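Local structure of BPT4 GENE 59 helicase assembly protein (Enterobacteria phage T4, 1C1K) at residues A48-Q51 with D55-F58; Q60-K65 with K69-I74; K133-Y138 with S144-K149. The protein loads the replicative helicase onto fork DNA covered by the single-stranded DNA-binding protein, in phage T4 replication, recombination and repair. One frame throughout, in Å; residues are numbered along the deposited sequence.

Contact 1: residues A48-Q51 with D55-F58; sequences AAYQ and DKYF
K56 meets Y50 and Q51 from the opening turn of helix 56-65, and D55 precedes it. The carbonyl O of D55 accepts the N-H of F58, while its OD2 is tied to R53 by a salt bridge and to S91 OG by a hydrogen bond. K56 then makes the whole crossing. Its CD lies over one face of the Y50 ring in a CH-pi contact, 3.9 Å from the centroid and 20° off the normal, shifted toward the rim so that CZ is the nearest ring atom. Bends about the CG-CD and CD-CE bonds (chi3 -79°, chi4 -71°) bring NZ to Q51 O at 2.8 Å, well above the carbonyl plane. NZ also donates to R53 O and to a water that in turn donates to Q51 OE1, so three acceptors hold the ammonium group at the close of helix 47-52, where its charge would suit the helix dipole. The carbonyl of K56 takes a second water, 2.7 Å from Y50 OH and in the plane of that ring. Through K56 the contact joins helix 47-52 to helix 56-65 at the surface, with Y50 also meeting Y20 of helix 16-30.

Contact 2: residues Q60-K65 with K69-I74; sequences QKLSEK and KELALI
L62 and L71 mark the closest approach of the two backbones, their CA atoms 7.4 Å apart. Segment 69-74 is regular helix, with I74 N bonded to E70 O and L73 N to K69 O. Segment 60-65 is the end of its helix, where weak bonds reaching three residues back appear, K65 N to L62 O at 3.3 Å and E64 N to K61 O. S63 also folds back along this last turn, its OG donating to Q60 O at 2.7 Å, so that this carbonyl is gripped by both S63 OG and E64 N. Only one apolar touch is made between the segments. The CD2 branch of L71 comes up to L62 CB at 3.8 Å and lies equally near L62 O; with CG anti to its own carbonyl carbon (chi1 -69°), the L71 chain leans across to the neighbouring helix. The two segments belong to successive helices, 56-65 and 68-81, joined by a very short turn in the N-terminal part of this mainly alpha-helical protein. Helix 16-30 completes the apolar patch, V19 lying against both leucines and L22 against L71. Nearer the turn, the contact is polar. A water donates to K65 O and to E70 OE1, each at 2.8 Å, bridging the last carbonyl of one helix to a carboxylate in the first turn of the next. E70 OE1 also accepts from K67 N, which fixes that carboxylate beside the turn. At the start of helix 68-81 K69 NZ forms a salt bridge with E11; farther along, I74 packs on L96 and Y99 of helix 95-107.

Contact 3: residues K133-Y138 with S144-K149; sequences KEIFEY and SSYIFK
The start of helix 146-152 is built here, with S145 as its N-cap and the preceding irregular segment 133-138 folded against it. I147 N donates to I135 O at 2.9 Å (N-H...O 146°), a bond from the first turn of the helix to the loop. F148 N is taken within the helix start itself by S145 OG at 3.1 Å; the hydroxyl reaches it because chi1 of 63° sets OG between the backbone N and the carbonyl carbon. The same hydroxyl is hydrogen-bonded to H174 NE2. Y146 N donates to a water 2.9 Å away, which lies within bonding distance of E134 O and E137 O, although it has more acceptors around it than protons. The three N-H groups at the head of the helix are therefore met by a water, a loop carbonyl and the cap, before the regular bond of K149 N to S145 O begins.

Apolar side chains pack beside these bonds. I135 CD1 touches Y146 CB at 3.8 Å, the two side chains crossing at about a right angle, while E134 O sits at the edge of the Y146 ring. I135 CG2 covers the centre of one face of F136, whose CE2 in turn meets I147 CD1 at 3.8 Å. Beyond them lie I120 of helix 109-126 and L164 of helix 158-168. Toward Y138, E137 O approaches S145 CB to 3.4 Å, and Y138 CA makes a C-H...O contact of 3.6 Å with S144 O, while E137 OE1 pairs with K173. Such a serine N-cap, accepting from the N-H three residues on, is a classic way of starting an alpha-helix.

How the contacts relate
The contacts follow one another along the chain. Contacts 1 and 2 are neighbours, their centres about 15 Å apart, and share helix 56-65: contact 1 ties its beginning to helix 47-52, and contact 2 ties its end to helix 68-81. Helix 16-30 touches both. Contact 3 lies on the other side of the chain's centre, about 42 Å from contact 1 and about 37 Å from contact 2 between centres, with no touch to either, and belongs to the C-terminal family region. The contacts thus sample both halves of a two-domain, largely helical monomer: a run of successive helices in the N-terminal half, and the start of a helix after a long loop in the C-terminal half.

Contact 1: residues A48-Q51 with D55-F58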
ATOM      1  N   ALA A  48      -2.808 -21.500 -19.944  1.00 10.15           N
ATOM      2  CA  ALA A  48      -1.869 -21.305 -21.038  1.00 10.22           C
ATOM      3  C   ALA A  48      -0.839 -20.236 -20.659  1.00 10.91           C
ATOM      4  O   ALA A  48       0.356 -20.382 -20.939  1.00 11.10           O
ATOM      5  CB  ALA A  48      -2.620 -20.896 -22.306  1.00 10.37           C
ATOM      6  N   ALA A  49      -1.305 -19.163 -20.020  1.00 10.53           N
ATOM      7  CA  ALA A  49      -0.418 -18.081 -19.603  1.00  9.50           C
ATOM      8  C   ALA A  49       0.552 -18.573 -18.537  1.00  9.32           C
ATOM      9  O   ALA A  49       1.735 -18.245 -18.571  1.00  8.47           O
ATOM     10  CB  ALA A  49      -1.229 -16.911 -19.067  1.00 10.99           C
ATOM     11  N   TYR A  50       0.046 -19.354 -17.588  1.00  8.18           N
ATOM     12  CA  TYR A  50       0.892 -19.889 -16.524  1.00  8.27           C
ATOM     13  C   TYR A  50       1.959 -20.815 -17.110  1.00  8.83           C
ATOM     14  O   TYR A  50       3.134 -20.730 -16.753  1.00  8.75           O
ATOM     15  CB  TYR A  50       0.043 -20.656 -15.502  1.00  7.56           C
ATOM     16  CG  TYR A  50       0.846 -21.524 -14.547  1.00  7.36           C
ATOM     17  CD1 TYR A  50       1.688 -20.953 -13.591  1.00  6.80           C
ATOM     18  CD2 TYR A  50       0.762 -22.916 -14.603  1.00  7.77           C
ATOM     19  CE1 TYR A  50       2.425 -21.749 -12.714  1.00  6.99           C
ATOM     20  CE2 TYR A  50       1.491 -23.722 -13.737  1.00  7.52           C
ATOM     21  CZ  TYR A  50       2.322 -23.134 -12.792  1.00  8.94           C
ATOM     22  OH  TYR A  50       3.036 -23.936 -11.925  1.00  9.37           O
ATOM     23  N   GLN A  51       1.553 -21.697 -18.019  1.00  8.54           N
ATOM     24  CA  GLN A  51       2.502 -22.623 -18.621  1.00  9.45           C
ATOM     25  C   GLN A  51       3.573 -21.902 -19.433  1.00 10.02           C
ATOM     26  O   GLN A  51       4.699 -22.384 -19.558  1.00 10.02           O
ATOM     27  CB  GLN A  51       1.764 -23.643 -19.489  1.00  9.95           C
ATOM     28  CG  GLN A  51       1.095 -24.742 -18.670  1.00  9.64           C
ATOM     29  CD  GLN A  51       2.104 -25.671 -18.007  1.00 12.95           C
ATOM     30  OE1 GLN A  51       3.185 -25.915 -18.545  1.00 15.65           O
ATOM     31  NE2 GLN A  51       1.754 -26.192 -16.836  1.00 12.09           N
ATOM     32  N   ASP A  55       9.429 -18.867 -15.207  1.00  4.33           N
ATOM     33  CA  ASP A  55       9.825 -18.856 -13.800  1.00  2.88           C
ATOM     34  C   ASP A  55       8.880 -19.635 -12.883  1.00  3.19           C
ATOM     35  O   ASP A  55       8.691 -19.268 -11.724  1.00  3.54           O
ATOM     36  CB  ASP A  55       9.910 -17.404 -13.307  1.00  3.14           C
ATOM     37  CG  ASP A  55       8.559 -16.679 -13.373  1.00  6.19           C
ATOM     38  OD1 ASP A  55       7.595 -17.233 -13.946  1.00  4.10           O
ATOM     39  OD2 ASP A  55       8.454 -15.548 -12.847  1.00  7.36           O
ATOM     40  N   LYS A  56       8.293 -20.714 -13.378  1.00  2.63           N
ATOM     41  CA  LYS A  56       7.373 -21.479 -12.544  1.00  3.19           C
ATOM     42  C   LYS A  56       8.021 -21.998 -11.259  1.00  3.09           C
ATOM     43  O   LYS A  56       7.342 -22.206 -10.257  1.00  2.63           O
ATOM     44  CB  LYS A  56       6.761 -22.620 -13.360  1.00  4.07           C
ATOM     45  CG  LYS A  56       5.883 -22.084 -14.497  1.00  5.06           C
ATOM     46  CD  LYS A  56       5.087 -23.176 -15.225  1.00  5.51           C
ATOM     47  CE  LYS A  56       5.958 -23.936 -16.211  1.00  4.95           C
ATOM     48  NZ  LYS A  56       6.314 -23.115 -17.398  1.00  5.67           N
ATOM     49  N   TYR A  57       9.340 -22.187 -11.278  1.00  4.15           N
ATOM     50  CA  TYR A  57      10.071 -22.662 -10.102  1.00  2.99           C
ATOM     51  C   TYR A  57       9.939 -21.685  -8.930  1.00  2.91           C
ATOM     52  O   TYR A  57       9.957 -22.095  -7.773  1.00  2.69           O
ATOM     53  CB  TYR A  57      11.569 -22.828 -10.428  1.00  3.82           C
ATOM     54  CG  TYR A  57      12.297 -21.507 -10.567  1.00  3.44           C
ATOM     55  CD1 TYR A  57      12.777 -20.825  -9.444  1.00  3.68           C
ATOM     56  CD2 TYR A  57      12.429 -20.896 -11.810  1.00  3.98           C
ATOM     57  CE1 TYR A  57      13.354 -19.567  -9.562  1.00  6.38           C
ATOM     58  CE2 TYR A  57      13.008 -19.634 -11.938  1.00  5.92           C
ATOM     59  CZ  TYR A  57      13.464 -18.974 -10.811  1.00  6.53           C
ATOM     60  OH  TYR A  57      14.017 -17.719 -10.939  1.00  9.02           O
ATOM     61  N   PHE A  58       9.825 -20.390  -9.225  1.00  2.16           N
ATOM     62  CA  PHE A  58       9.734 -19.386  -8.167  1.00  2.00           C
ATOM     63  C   PHE A  58       8.510 -19.629  -7.298  1.00  2.77           C
ATOM     64  O   PHE A  58       8.582 -19.630  -6.064  1.00  2.00           O
ATOM     65  CB  PHE A  58       9.664 -17.979  -8.779  1.00  3.58           C
ATOM     66  CG  PHE A  58       9.495 -16.872  -7.760  1.00  4.62           C
ATOM     67  CD1 PHE A  58      10.570 -16.454  -6.982  1.00  5.96           C
ATOM     68  CD2 PHE A  58       8.269 -16.231  -7.605  1.00  3.86           C
ATOM     69  CE1 PHE A  58      10.427 -15.407  -6.059  1.00  7.53           C
ATOM     70  CE2 PHE A  58       8.114 -15.187  -6.691  1.00  7.16           C
ATOM     71  CZ  PHE A  58       9.198 -14.775  -5.917  1.00  6.63           C
TER
HETATM   72  O   HOH W   1       4.968 -23.663 -10.091  1.00  4.12           O
HETATM   73  O   HOH W   2       5.791 -25.611 -19.311  1.00  9.59           O

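Contact 2: residues Q60-K65 with K69-I74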
ATOM      1  N   GLN A  60       6.850 -22.391  -7.145  1.00  2.00           N
ATOM      2  CA  GLN A  60       6.977 -23.709  -6.530  1.00  2.00           C
ATOM      3  C   GLN A  60       7.763 -23.590  -5.220  1.00  2.00           C
ATOM      4  O   GLN A  60       7.330 -24.088  -4.173  1.00  2.00           O
ATOM      5  CB  GLN A  60       7.696 -24.676  -7.476  1.00  2.40           C
ATOM      6  CG  GLN A  60       8.102 -25.998  -6.825  1.00  2.00           C
ATOM      7  CD  GLN A  60       6.916 -26.797  -6.305  1.00  2.97           C
ATOM      8  OE1 GLN A  60       6.995 -27.431  -5.247  1.00  6.55           O
ATOM      9  NE2 GLN A  60       5.817 -26.776  -7.046  1.00  2.00           N
ATOM     10  N   LYS A  61       8.909 -22.914  -5.259  1.00  2.00           N
ATOM     11  CA  LYS A  61       9.713 -22.767  -4.047  1.00  2.45           C
ATOM     12  C   LYS A  61       8.937 -22.066  -2.927  1.00  3.29           C
ATOM     13  O   LYS A  61       8.967 -22.498  -1.773  1.00  4.25           O
ATOM     14  CB  LYS A  61      11.004 -21.998  -4.348  1.00  3.53           C
ATOM     15  CG  LYS A  61      12.039 -22.791  -5.129  1.00  4.72           C
ATOM     16  CD  LYS A  61      12.416 -24.075  -4.409  1.00 10.69           C
ATOM     17  CE  LYS A  61      13.342 -23.810  -3.244  1.00 13.05           C
ATOM     18  NZ  LYS A  61      13.972 -25.074  -2.762  1.00 18.48           N
ATOM     19  N   LEU A  62       8.229 -20.993  -3.264  1.00  2.25           N
ATOM     20  CA  LEU A  62       7.464 -20.280  -2.250  1.00  2.81           C
ATOM     21  C   LEU A  62       6.393 -21.184  -1.638  1.00  2.60           C
ATOM     22  O   LEU A  62       6.177 -21.156  -0.429  1.00  2.96           O
ATOM     23  CB  LEU A  62       6.808 -19.041  -2.853  1.00  4.25           C
ATOM     24  CG  LEU A  62       7.614 -17.742  -2.777  1.00  6.63           C
ATOM     25  CD1 LEU A  62       8.982 -17.936  -3.390  1.00 10.85           C
ATOM     26  CD2 LEU A  62       6.846 -16.638  -3.505  1.00  8.15           C
ATOM     27  N   SER A  63       5.743 -21.992  -2.474  1.00  2.00           N
ATOM     28  CA  SER A  63       4.685 -22.890  -2.013  1.00  2.00           C
ATOM     29  C   SER A  63       5.155 -23.937  -1.009  1.00  2.84           C
ATOM     30  O   SER A  63       4.393 -24.365  -0.142  1.00  4.06           O
ATOM     31  CB  SER A  63       4.039 -23.608  -3.204  1.00  2.54           C
ATOM     32  OG  SER A  63       4.789 -24.755  -3.575  1.00  3.84           O
ATOM     33  N   GLU A  64       6.406 -24.360  -1.131  1.00  2.62           N
ATOM     34  CA  GLU A  64       6.921 -25.384  -0.231  1.00  3.46           C
ATOM     35  C   GLU A  64       7.120 -24.886   1.186  1.00  3.88           C
ATOM     36  O   GLU A  64       6.889 -25.613   2.144  1.00  5.19           O
ATOM     37  CB  GLU A  64       8.257 -25.923  -0.758  1.00  3.06           C
ATOM     38  CG  GLU A  64       8.150 -26.605  -2.109  1.00  3.04           C
ATOM     39  CD  GLU A  64       9.500 -26.888  -2.751  1.00  4.44           C
ATOM     40  OE1 GLU A  64      10.540 -26.635  -2.115  1.00  7.87           O
ATOM     41  OE2 GLU A  64       9.513 -27.363  -3.900  1.00  5.13           O
ATOM     42  N   LYS A  65       7.516 -23.625   1.308  1.00  4.48           N
ATOM     43  CA  LYS A  65       7.841 -23.044   2.600  1.00  7.09           C
ATOM     44  C   LYS A  65       6.864 -22.128   3.321  1.00  6.00           C
ATOM     45  O   LYS A  65       6.779 -22.169   4.550  1.00  8.06           O
ATOM     46  CB  LYS A  65       9.177 -22.309   2.461  1.00  9.41           C
ATOM     47  CG  LYS A  65       9.619 -21.554   3.697  1.00 13.97           C
ATOM     48  CD  LYS A  65      11.009 -20.976   3.505  1.00 17.98           C
ATOM     49  CE  LYS A  65      11.434 -20.148   4.704  1.00 19.88           C
ATOM     50  NZ  LYS A  65      12.221 -20.958   5.679  1.00 24.25           N
ATOM     51  N   LYS A  69      -1.065 -16.978   4.473  1.00  5.21           N
ATOM     52  CA  LYS A  69      -0.976 -15.626   5.024  1.00  7.43           C
ATOM     53  C   LYS A  69       0.388 -14.995   4.724  1.00  7.22           C
ATOM     54  O   LYS A  69       0.476 -13.807   4.389  1.00  6.88           O
ATOM     55  CB  LYS A  69      -1.234 -15.648   6.538  1.00  7.76           C
ATOM     56  CG  LYS A  69      -0.233 -16.467   7.333  1.00 13.11           C
ATOM     57  CD  LYS A  69      -0.575 -16.468   8.822  1.00 16.90           C
ATOM     58  CE  LYS A  69       0.640 -16.835   9.659  1.00 19.45           C
ATOM     59  NZ  LYS A  69       0.294 -17.006  11.100  1.00 21.58           N
ATOM     60  N   GLU A  70       1.449 -15.789   4.832  1.00  6.14           N
ATOM     61  CA  GLU A  70       2.791 -15.288   4.556  1.00  7.00           C
ATOM     62  C   GLU A  70       2.937 -14.981   3.058  1.00  6.10           C
ATOM     63  O   GLU A  70       3.521 -13.962   2.671  1.00  5.71           O
ATOM     64  CB  GLU A  70       3.833 -16.322   4.992  1.00  8.76           C
ATOM     65  CG  GLU A  70       3.791 -16.631   6.492  1.00 11.50           C
ATOM     66  CD  GLU A  70       4.721 -17.763   6.906  1.00 16.13           C
ATOM     67  OE1 GLU A  70       4.655 -18.863   6.309  1.00 14.67           O
ATOM     68  OE2 GLU A  70       5.521 -17.556   7.844  1.00 19.31           O
ATOM     69  N   LEU A  71       2.401 -15.860   2.215  1.00  4.89           N
ATOM     70  CA  LEU A  71       2.472 -15.665   0.771  1.00  4.32           C
ATOM     71  C   LEU A  71       1.749 -14.370   0.399  1.00  4.82           C
ATOM     72  O   LEU A  71       2.253 -13.574  -0.387  1.00  4.56           O
ATOM     73  CB  LEU A  71       1.831 -16.853   0.045  1.00  3.43           C
ATOM     74  CG  LEU A  71       2.595 -18.181   0.153  1.00  3.36           C
ATOM     75  CD1 LEU A  71       1.680 -19.348  -0.219  1.00  3.46           C
ATOM     76  CD2 LEU A  71       3.818 -18.142  -0.757  1.00  3.37           C
ATOM     77  N   ALA A  72       0.568 -14.159   0.972  1.00  4.59           N
ATOM     78  CA  ALA A  72      -0.198 -12.946   0.695  1.00  4.46           C
ATOM     79  C   ALA A  72       0.613 -11.702   1.060  1.00  5.52           C
ATOM     80  O   ALA A  72       0.670 -10.738   0.290  1.00  6.10           O
ATOM     81  CB  ALA A  72      -1.501 -12.962   1.484  1.00  5.82           C
ATOM     82  N   LEU A  73       1.235 -11.726   2.236  1.00  6.31           N
ATOM     83  CA  LEU A  73       2.040 -10.598   2.710  1.00  6.82           C
ATOM     84  C   LEU A  73       3.251 -10.352   1.816  1.00  7.15           C
ATOM     85  O   LEU A  73       3.609  -9.205   1.553  1.00  5.86           O
ATOM     86  CB  LEU A  73       2.495 -10.844   4.151  1.00  8.55           C
ATOM     87  CG  LEU A  73       1.397 -10.746   5.216  1.00 10.70           C
ATOM     88  CD1 LEU A  73       1.998 -10.924   6.603  1.00 13.60           C
ATOM     89  CD2 LEU A  73       0.709  -9.406   5.112  1.00 13.47           C
ATOM     90  N   ILE A  74       3.885 -11.430   1.357  1.00  4.97           N
ATOM     91  CA  ILE A  74       5.040 -11.310   0.475  1.00  4.12           C
ATOM     92  C   ILE A  74       4.605 -10.555  -0.786  1.00  5.15           C
ATOM     93  O   ILE A  74       5.252  -9.599  -1.208  1.00  5.47           O
ATOM     94  CB  ILE A  74       5.578 -12.706   0.055  1.00  4.19           C
ATOM     95  CG1 ILE A  74       6.371 -13.337   1.201  1.00  4.70           C
ATOM     96  CG2 ILE A  74       6.474 -12.582  -1.179  1.00  4.87           C
ATOM     97  CD1 ILE A  74       6.569 -14.849   1.045  1.00  5.43           C
TER
HETATM   98  O   HOH W   3       5.563 -21.421   6.947  1.00 19.83           O

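Contact 3: residues K133-Y138 with S144-K149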
ATOM      1  N   LYS A 133      -3.751  22.700   7.131  1.00 10.95           N
ATOM      2  CA  LYS A 133      -4.571  22.126   6.069  1.00 11.10           C
ATOM      3  C   LYS A 133      -3.963  22.278   4.668  1.00  9.69           C
ATOM      4  O   LYS A 133      -4.246  21.479   3.773  1.00 10.22           O
ATOM      5  CB  LYS A 133      -5.973  22.746   6.100  1.00 13.43           C
ATOM      6  CG  LYS A 133      -6.108  24.048   5.319  1.00 16.28           C
ATOM      7  CD  LYS A 133      -7.560  24.532   5.299  1.00 19.46           C
ATOM      8  CE  LYS A 133      -7.671  25.936   4.716  1.00 21.46           C
ATOM      9  NZ  LYS A 133      -9.085  26.330   4.447  1.00 23.99           N
ATOM     10  N   GLU A 134      -3.131  23.296   4.475  1.00  8.02           N
ATOM     11  CA  GLU A 134      -2.501  23.539   3.179  1.00  8.21           C
ATOM     12  C   GLU A 134      -1.597  22.386   2.724  1.00  8.30           C
ATOM     13  O   GLU A 134      -1.310  22.231   1.533  1.00  9.00           O
ATOM     14  CB  GLU A 134      -1.697  24.843   3.230  1.00  9.44           C
ATOM     15  CG  GLU A 134      -2.584  26.080   3.189  1.00 12.92           C
ATOM     16  CD  GLU A 134      -1.868  27.362   3.573  1.00 15.10           C
ATOM     17  OE1 GLU A 134      -2.573  28.360   3.838  1.00 19.26           O
ATOM     18  OE2 GLU A 134      -0.619  27.387   3.605  1.00 13.50           O
ATOM     19  N   ILE A 135      -1.151  21.580   3.680  1.00  7.62           N
ATOM     20  CA  ILE A 135      -0.286  20.443   3.381  1.00  7.18           C
ATOM     21  C   ILE A 135      -1.056  19.351   2.639  1.00  6.51           C
ATOM     22  O   ILE A 135      -0.531  18.709   1.727  1.00  5.76           O
ATOM     23  CB  ILE A 135       0.271  19.818   4.690  1.00  8.11           C
ATOM     24  CG1 ILE A 135       1.289  20.766   5.341  1.00  7.98           C
ATOM     25  CG2 ILE A 135       0.883  18.445   4.397  1.00  8.05           C
ATOM     26  CD1 ILE A 135       2.565  20.929   4.558  1.00  9.33           C
ATOM     27  N   PHE A 136      -2.315  19.172   3.022  1.00  5.81           N
ATOM     28  CA  PHE A 136      -3.150  18.120   2.468  1.00  6.85           C
ATOM     29  C   PHE A 136      -4.029  18.455   1.275  1.00  8.51           C
ATOM     30  O   PHE A 136      -4.540  17.552   0.621  1.00  9.22           O
ATOM     31  CB  PHE A 136      -4.003  17.542   3.597  1.00  5.87           C
ATOM     32  CG  PHE A 136      -3.217  17.236   4.834  1.00  5.70           C
ATOM     33  CD1 PHE A 136      -3.054  18.194   5.827  1.00  4.75           C
ATOM     34  CD2 PHE A 136      -2.596  15.997   4.987  1.00  5.28           C
ATOM     35  CE1 PHE A 136      -2.281  17.928   6.954  1.00  5.23           C
ATOM     36  CE2 PHE A 136      -1.824  15.724   6.109  1.00  4.69           C
ATOM     37  CZ  PHE A 136      -1.665  16.690   7.094  1.00  5.24           C
ATOM     38  N   GLU A 137      -4.194  19.740   0.979  1.00  8.86           N
ATOM     39  CA  GLU A 137      -5.039  20.144  -0.135  1.00  9.63           C
ATOM     40  C   GLU A 137      -4.354  20.119  -1.497  1.00  8.71           C
ATOM     41  O   GLU A 137      -3.206  20.519  -1.645  1.00  8.28           O
ATOM     42  CB  GLU A 137      -5.598  21.545   0.117  1.00 12.54           C
ATOM     43  CG  GLU A 137      -6.558  21.633   1.289  1.00 19.59           C
ATOM     44  CD  GLU A 137      -7.906  20.999   0.993  1.00 23.97           C
ATOM     45  OE1 GLU A 137      -8.530  20.464   1.936  1.00 27.81           O
ATOM     46  OE2 GLU A 137      -8.344  21.036  -0.178  1.00 26.94           O
ATOM     47  N   TYR A 138      -5.080  19.640  -2.500  1.00  9.68           N
ATOM     48  CA  TYR A 138      -4.565  19.589  -3.861  1.00 10.56           C
ATOM     49  C   TYR A 138      -4.319  21.032  -4.334  1.00 11.15           C
ATOM     50  O   TYR A 138      -5.115  21.930  -4.049  1.00 10.66           O
ATOM     51  CB  TYR A 138      -5.594  18.893  -4.759  1.00 11.41           C
ATOM     52  CG  TYR A 138      -5.314  18.993  -6.235  1.00 12.94           C
ATOM     53  CD1 TYR A 138      -4.382  18.151  -6.845  1.00 14.01           C
ATOM     54  CD2 TYR A 138      -5.994  19.915  -7.033  1.00 13.56           C
ATOM     55  CE1 TYR A 138      -4.135  18.221  -8.217  1.00 15.75           C
ATOM     56  CE2 TYR A 138      -5.758  19.995  -8.406  1.00 14.61           C
ATOM     57  CZ  TYR A 138      -4.828  19.145  -8.991  1.00 15.42           C
ATOM     58  OH  TYR A 138      -4.604  19.205 -10.348  1.00 16.85           O
ATOM     59  N   SER A 144      -0.458  18.978  -7.798  1.00 15.24           N
ATOM     60  CA  SER A 144      -0.012  18.087  -6.738  1.00 13.37           C
ATOM     61  C   SER A 144      -0.380  18.661  -5.374  1.00 12.00           C
ATOM     62  O   SER A 144      -1.255  19.522  -5.267  1.00 12.16           O
ATOM     63  CB  SER A 144       1.506  17.907  -6.835  1.00 14.41           C
ATOM     64  OG  SER A 144       1.975  16.891  -5.966  1.00 14.47           O
ATOM     65  N   SER A 145       0.289  18.169  -4.337  1.00  9.33           N
ATOM     66  CA  SER A 145       0.074  18.630  -2.972  1.00  7.41           C
ATOM     67  C   SER A 145       1.324  18.298  -2.184  1.00  7.75           C
ATOM     68  O   SER A 145       2.117  17.447  -2.596  1.00  8.09           O
ATOM     69  CB  SER A 145      -1.138  17.936  -2.333  1.00  6.27           C
ATOM     70  OG  SER A 145      -0.941  16.533  -2.228  1.00  7.51           O
ATOM     71  N   TYR A 146       1.514  18.967  -1.054  1.00  6.63           N
ATOM     72  CA  TYR A 146       2.680  18.684  -0.240  1.00  7.10           C
ATOM     73  C   TYR A 146       2.615  17.247   0.266  1.00  6.88           C
ATOM     74  O   TYR A 146       3.617  16.530   0.242  1.00  7.38           O
ATOM     75  CB  TYR A 146       2.746  19.645   0.944  1.00  8.07           C
ATOM     76  CG  TYR A 146       3.301  21.008   0.600  1.00  9.12           C
ATOM     77  CD1 TYR A 146       2.570  22.163   0.873  1.00 11.01           C
ATOM     78  CD2 TYR A 146       4.571  21.144   0.033  1.00  9.14           C
ATOM     79  CE1 TYR A 146       3.092  23.429   0.594  1.00 12.18           C
ATOM     80  CE2 TYR A 146       5.103  22.401  -0.250  1.00 10.67           C
ATOM     81  CZ  TYR A 146       4.356  23.536   0.035  1.00 12.16           C
ATOM     82  OH  TYR A 146       4.877  24.780  -0.233  1.00 15.40           O
ATOM     83  N   ILE A 147       1.437  16.808   0.709  1.00  5.50           N
ATOM     84  CA  ILE A 147       1.331  15.450   1.229  1.00  5.77           C
ATOM     85  C   ILE A 147       1.670  14.404   0.168  1.00  6.58           C
ATOM     86  O   ILE A 147       2.319  13.396   0.471  1.00  6.55           O
ATOM     87  CB  ILE A 147      -0.072  15.188   1.869  1.00  6.06           C
ATOM     88  CG1 ILE A 147       0.009  13.967   2.795  1.00  5.80           C
ATOM     89  CG2 ILE A 147      -1.142  15.009   0.793  1.00  6.36           C
ATOM     90  CD1 ILE A 147       0.924  14.157   4.002  1.00  6.02           C
ATOM     91  N   PHE A 148       1.254  14.630  -1.075  1.00  6.35           N
ATOM     92  CA  PHE A 148       1.588  13.680  -2.130  1.00  7.64           C
ATOM     93  C   PHE A 148       3.092  13.723  -2.385  1.00  8.32           C
ATOM     94  O   PHE A 148       3.727  12.691  -2.583  1.00  8.63           O
ATOM     95  CB  PHE A 148       0.844  14.015  -3.423  1.00  8.90           C
ATOM     96  CG  PHE A 148       1.199  13.110  -4.580  1.00  9.66           C
ATOM     97  CD1 PHE A 148       1.346  11.737  -4.392  1.00  9.34           C
ATOM     98  CD2 PHE A 148       1.390  13.631  -5.856  1.00  9.32           C
ATOM     99  CE1 PHE A 148       1.679  10.901  -5.456  1.00  9.06           C
ATOM    100  CE2 PHE A 148       1.724  12.800  -6.927  1.00 11.09           C
ATOM    101  CZ  PHE A 148       1.868  11.431  -6.722  1.00  9.45           C
ATOM    102  N   LYS A 149       3.666  14.925  -2.372  1.00  8.79           N
ATOM    103  CA  LYS A 149       5.099  15.091  -2.604  1.00  9.77           C
ATOM    104  C   LYS A 149       5.903  14.358  -1.543  1.00  9.53           C
ATOM    105  O   LYS A 149       6.958  13.791  -1.839  1.00  9.61           O
ATOM    106  CB  LYS A 149       5.478  16.579  -2.599  1.00 10.59           C
ATOM    107  CG  LYS A 149       5.215  17.295  -3.911  1.00 12.18           C
ATOM    108  CD  LYS A 149       5.523  18.781  -3.803  1.00 13.67           C
ATOM    109  CE  LYS A 149       5.059  19.544  -5.034  1.00 15.05           C
ATOM    110  NZ  LYS A 149       5.539  18.935  -6.297  1.00 18.69           N
TER
HETATM  111  O   HOH W   4      -0.537  20.980  -0.723  1.00  7.17           O